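Local atomic coordinates of VirX1 (Cyanophage Syn10, PDB entry 6QGM), a protein that acts as a viral halogenase that iodinates diverse substrates, probably with a reduced flavin as in related tryptophan halogenases. Residues B[394-405]-B[438-446]. Numbering follows the deposited sequence.
Sequences HQIDSFSDFVAM and KQSTWQDLS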
loop_
_atom_site.group_PDB
_atom_site.type_symbol
_atom_site.label_atom_id
_atom_site.label_comp_id
_atom_site.label_asym_id
_atom_site.label_seq_id
_atom_site.Cartn_x
_atom_site.Cartn_y
_atom_site.Cartn_z
ATOM N N HIS B 394 -16.186 2.943 1.514
ATOM C CA HIS B 394 -14.972 3.221 0.694
ATOM C C HIS B 394 -15.375 4.002 -0.559
ATOM O O HIS B 394 -14.693 4.992 -0.898
ATOM C CB HIS B 394 -14.226 1.933 0.308
ATOM C CG HIS B 394 -12.806 2.190 -0.085
ATOM N ND1 HIS B 394 -12.458 2.738 -1.299
ATOM C CD2 HIS B 394 -11.654 2.025 0.592
ATOM C CE1 HIS B 394 -11.158 2.902 -1.358
ATOM N NE2 HIS B 394 -10.638 2.479 -0.206
ATOM N N GLN B 395 -16.458 3.568 -1.208
ATOM C CA GLN B 395 -16.896 4.095 -2.522
ATOM C C GLN B 395 -17.327 5.556 -2.375
ATOM O O GLN B 395 -16.859 6.398 -3.161
ATOM C CB GLN B 395 -18.023 3.244 -3.088
ATOM C CG GLN B 395 -18.665 3.880 -4.304
ATOM C CD GLN B 395 -19.081 2.860 -5.339
ATOM O OE1 GLN B 395 -20.267 2.656 -5.616
ATOM N NE2 GLN B 395 -18.077 2.222 -5.926
ATOM N N ILE B 396 -18.189 5.849 -1.404
ATOM C CA ILE B 396 -18.752 7.219 -1.232
ATOM C C ILE B 396 -17.646 8.165 -0.744
ATOM O O ILE B 396 -17.693 9.346 -1.099
ATOM C CB ILE B 396 -20.003 7.203 -0.338
ATOM C CG1 ILE B 396 -20.867 8.431 -0.598
ATOM C CG2 ILE B 396 -19.642 7.039 1.125
ATOM C CD1 ILE B 396 -22.238 8.349 0.007
ATOM N N ASP B 397 -16.653 7.656 -0.017
ATOM C CA ASP B 397 -15.471 8.456 0.410
ATOM C C ASP B 397 -14.621 8.796 -0.826
ATOM O O ASP B 397 -14.196 9.978 -0.958
ATOM C CB ASP B 397 -14.652 7.732 1.486
ATOM C CG ASP B 397 -15.179 7.965 2.909
ATOM O OD1 ASP B 397 -16.151 8.776 3.082
ATOM O OD2 ASP B 397 -14.604 7.358 3.854
ATOM N N SER B 398 -14.370 7.806 -1.695
ATOM C CA SER B 398 -13.658 7.973 -2.986
ATOM C C SER B 398 -14.328 9.078 -3.793
ATOM O O SER B 398 -13.650 10.057 -4.165
ATOM C CB SER B 398 -13.618 6.688 -3.758
ATOM O OG SER B 398 -12.885 5.707 -3.046
ATOM N N PHE B 399 -15.631 8.939 -4.040
ATOM C CA PHE B 399 -16.391 9.831 -4.946
ATOM C C PHE B 399 -16.458 11.235 -4.348
ATOM O O PHE B 399 -16.381 12.186 -5.137
ATOM C CB PHE B 399 -17.766 9.242 -5.268
ATOM C CG PHE B 399 -17.785 8.409 -6.517
ATOM C CD1 PHE B 399 -17.835 9.031 -7.759
ATOM C CD2 PHE B 399 -17.677 7.025 -6.462
ATOM C CE1 PHE B 399 -17.788 8.285 -8.926
ATOM C CE2 PHE B 399 -17.634 6.282 -7.631
ATOM C CZ PHE B 399 -17.708 6.914 -8.855
ATOM N N SER B 400 -16.598 11.367 -3.025
ATOM C CA SER B 400 -16.692 12.688 -2.343
ATOM C C SER B 400 -15.353 13.434 -2.479
ATOM O O SER B 400 -15.398 14.656 -2.738
ATOM C CB SER B 400 -17.149 12.557 -0.900
ATOM O OG SER B 400 -16.231 11.794 -0.135
ATOM N N ASP B 401 -14.217 12.731 -2.353
ATOM C CA ASP B 401 -12.858 13.286 -2.628
ATOM C C ASP B 401 -12.742 13.730 -4.090
ATOM O O ASP B 401 -12.209 14.829 -4.340
ATOM C CB ASP B 401 -11.747 12.274 -2.316
ATOM C CG ASP B 401 -11.266 12.301 -0.880
ATOM O OD1 ASP B 401 -11.507 13.306 -0.202
ATOM O OD2 ASP B 401 -10.680 11.314 -0.448
ATOM N N PHE B 402 -13.195 12.903 -5.030
ATOM C CA PHE B 402 -13.134 13.205 -6.483
ATOM C C PHE B 402 -13.914 14.495 -6.758
ATOM O O PHE B 402 -13.400 15.400 -7.450
ATOM C CB PHE B 402 -13.651 12.019 -7.302
ATOM C CG PHE B 402 -13.655 12.253 -8.793
ATOM C CD1 PHE B 402 -12.617 12.911 -9.440
ATOM C CD2 PHE B 402 -14.699 11.779 -9.562
ATOM C CE1 PHE B 402 -12.652 13.113 -10.817
ATOM C CE2 PHE B 402 -14.739 11.986 -10.934
ATOM C CZ PHE B 402 -13.724 12.656 -11.560
ATOM N N VAL B 403 -15.122 14.596 -6.204
ATOM C CA VAL B 403 -16.010 15.786 -6.367
ATOM C C VAL B 403 -15.290 16.999 -5.752
ATOM O O VAL B 403 -15.278 18.045 -6.396
ATOM C CB VAL B 403 -17.405 15.528 -5.756
ATOM C CG1 VAL B 403 -18.233 16.785 -5.619
ATOM C CG2 VAL B 403 -18.162 14.500 -6.563
ATOM N N ALA B 404 -14.666 16.850 -4.579
ATOM C CA ALA B 404 -13.928 17.936 -3.896
ATOM C C ALA B 404 -12.804 18.470 -4.802
ATOM O O ALA B 404 -12.556 19.693 -4.763
ATOM C CB ALA B 404 -13.387 17.463 -2.564
ATOM N N MET B 405 -12.170 17.605 -5.609
ATOM C CA MET B 405 -11.035 17.992 -6.485
ATOM C C MET B 405 -11.488 18.980 -7.566
ATOM O O MET B 405 -10.659 19.802 -7.976
ATOM C CB MET B 405 -10.401 16.760 -7.133
ATOM C CG MET B 405 -9.519 15.980 -6.189
ATOM S SD MET B 405 -8.570 14.690 -6.993
ATOM C CE MET B 405 -7.679 14.005 -5.598
ATOM N N LYS B 438 -6.467 5.230 3.952
ATOM C CA LYS B 438 -7.344 4.437 3.054
ATOM C C LYS B 438 -7.617 5.258 1.794
ATOM O O LYS B 438 -7.504 4.716 0.694
ATOM C CB LYS B 438 -8.668 4.072 3.733
ATOM C CG LYS B 438 -8.584 2.953 4.752
ATOM C CD LYS B 438 -9.922 2.655 5.397
ATOM C CE LYS B 438 -9.832 2.119 6.819
ATOM N NZ LYS B 438 -9.489 0.675 6.883
ATOM N N GLN B 439 -8.007 6.518 1.965
ATOM C CA GLN B 439 -8.320 7.453 0.862
ATOM C C GLN B 439 -7.090 8.345 0.673
ATOM O O GLN B 439 -6.947 9.321 1.454
ATOM C CB GLN B 439 -9.575 8.265 1.195
ATOM C CG GLN B 439 -10.777 7.439 1.635
ATOM C CD GLN B 439 -11.280 6.532 0.546
ATOM O OE1 GLN B 439 -11.183 6.851 -0.640
ATOM N NE2 GLN B 439 -11.834 5.389 0.934
ATOM N N SER B 440 -6.229 8.041 -0.301
ATOM C CA SER B 440 -4.913 8.718 -0.459
ATOM C C SER B 440 -4.696 9.259 -1.888
ATOM O O SER B 440 -3.532 9.345 -2.323
ATOM C CB SER B 440 -3.797 7.795 -0.028
ATOM O OG SER B 440 -3.698 6.692 -0.909
ATOM N N THR B 441 -5.757 9.642 -2.602
ATOM C CA THR B 441 -5.646 10.136 -4.002
ATOM C C THR B 441 -5.058 11.554 -3.977
ATOM O O THR B 441 -4.185 11.806 -4.824
ATOM C CB THR B 441 -6.949 9.950 -4.794
ATOM O OG1 THR B 441 -7.943 10.883 -4.356
ATOM C CG2 THR B 441 -7.458 8.524 -4.724
ATOM N N TRP B 442 -5.453 12.424 -3.033
ATOM C CA TRP B 442 -4.810 13.754 -2.825
ATOM C C TRP B 442 -3.283 13.589 -2.704
ATOM O O TRP B 442 -2.539 14.277 -3.425
ATOM C CB TRP B 442 -5.362 14.470 -1.588
ATOM C CG TRP B 442 -6.823 14.813 -1.641
ATOM C CD1 TRP B 442 -7.861 14.112 -1.087
ATOM C CD2 TRP B 442 -7.410 15.965 -2.281
ATOM N NE1 TRP B 442 -9.048 14.734 -1.363
ATOM C CE2 TRP B 442 -8.804 15.879 -2.078
ATOM C CE3 TRP B 442 -6.895 17.038 -3.022
ATOM C CZ2 TRP B 442 -9.687 16.833 -2.575
ATOM C CZ3 TRP B 442 -7.767 17.986 -3.508
ATOM C CH2 TRP B 442 -9.143 17.879 -3.288
ATOM N N GLN B 443 -2.838 12.719 -1.796
ATOM C CA GLN B 443 -1.395 12.453 -1.536
ATOM C C GLN B 443 -0.732 11.921 -2.811
ATOM O O GLN B 443 0.372 12.383 -3.138
ATOM C CB GLN B 443 -1.245 11.470 -0.379
ATOM C CG GLN B 443 -1.628 12.072 0.968
ATOM C CD GLN B 443 -1.745 11.026 2.050
ATOM O OE1 GLN B 443 -0.944 10.086 2.123
ATOM N NE2 GLN B 443 -2.756 11.169 2.899
ATOM N N ASP B 444 -1.401 10.997 -3.503
ATOM C CA ASP B 444 -0.812 10.218 -4.629
ATOM C C ASP B 444 -0.712 11.112 -5.872
ATOM O O ASP B 444 0.328 11.049 -6.592
ATOM C CB ASP B 444 -1.592 8.932 -4.889
ATOM C CG ASP B 444 -1.518 7.923 -3.742
ATOM O OD1 ASP B 444 -0.658 8.099 -2.829
ATOM O OD2 ASP B 444 -2.334 6.973 -3.746
ATOM N N LEU B 445 -1.742 11.934 -6.096
ATOM C CA LEU B 445 -1.779 12.911 -7.211
ATOM C C LEU B 445 -0.664 13.935 -7.003
ATOM O O LEU B 445 -0.047 14.334 -8.003
ATOM C CB LEU B 445 -3.157 13.582 -7.242
ATOM C CG LEU B 445 -3.376 14.639 -8.314
ATOM C CD1 LEU B 445 -3.232 14.022 -9.699
ATOM C CD2 LEU B 445 -4.749 15.261 -8.137
ATOM N N SER B 446 -0.450 14.357 -5.756
ATOM C CA SER B 446 0.535 15.399 -5.385
ATOM C C SER B 446 1.931 14.850 -5.659
ATOM O O SER B 446 2.728 15.577 -6.277
ATOM C CB SER B 446 0.365 15.842 -3.951
ATOM O OG SER B 446 -0.781 16.686 -3.814
#
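Gln439 lies against helix 382-408 and reaches across about two turns of it, from His394 to Asp401. Its CB is 3.6 Å from Asp401 OD2. One bond on, Gln439 CG sits 3.9 Å from Asp397 CB, and CD stays over that same carbon. The chain then bends (chi2 -64°), which turns the amide toward Ser398 and His394: Gln439 OE1 comes 3.2 Å from Ser398 OG, whose proton could go there or to His394 O, and NE2 rides over the centre of the His394 ring, 3.2 Å above its plane.

Further along, Trp442, on the first turn of helix 441-451, gives its indole N-H to Asp401. Trp442 NE1 to Asp401 OD1 is 3.1 Å and nearly straight (163°); the oxygen lies in the ring plane, but the N-H meets the carboxylate from above its plane. Met405 CG makes a CH-pi contact over the six-membered ring of Trp442, and Met405 SD stands 4.8 Å from that ring's centre, a long Met-aromatic contact; Tyr427 also stacks on the indole. Met405 SD meets Leu445 CD2 at 4.0 Å.

Between loop residue Gln439's polar contacts and this apolar packing, buried Asp401 OD1 also pairs with Lys247, so lysine and indole together probably favour its charged form.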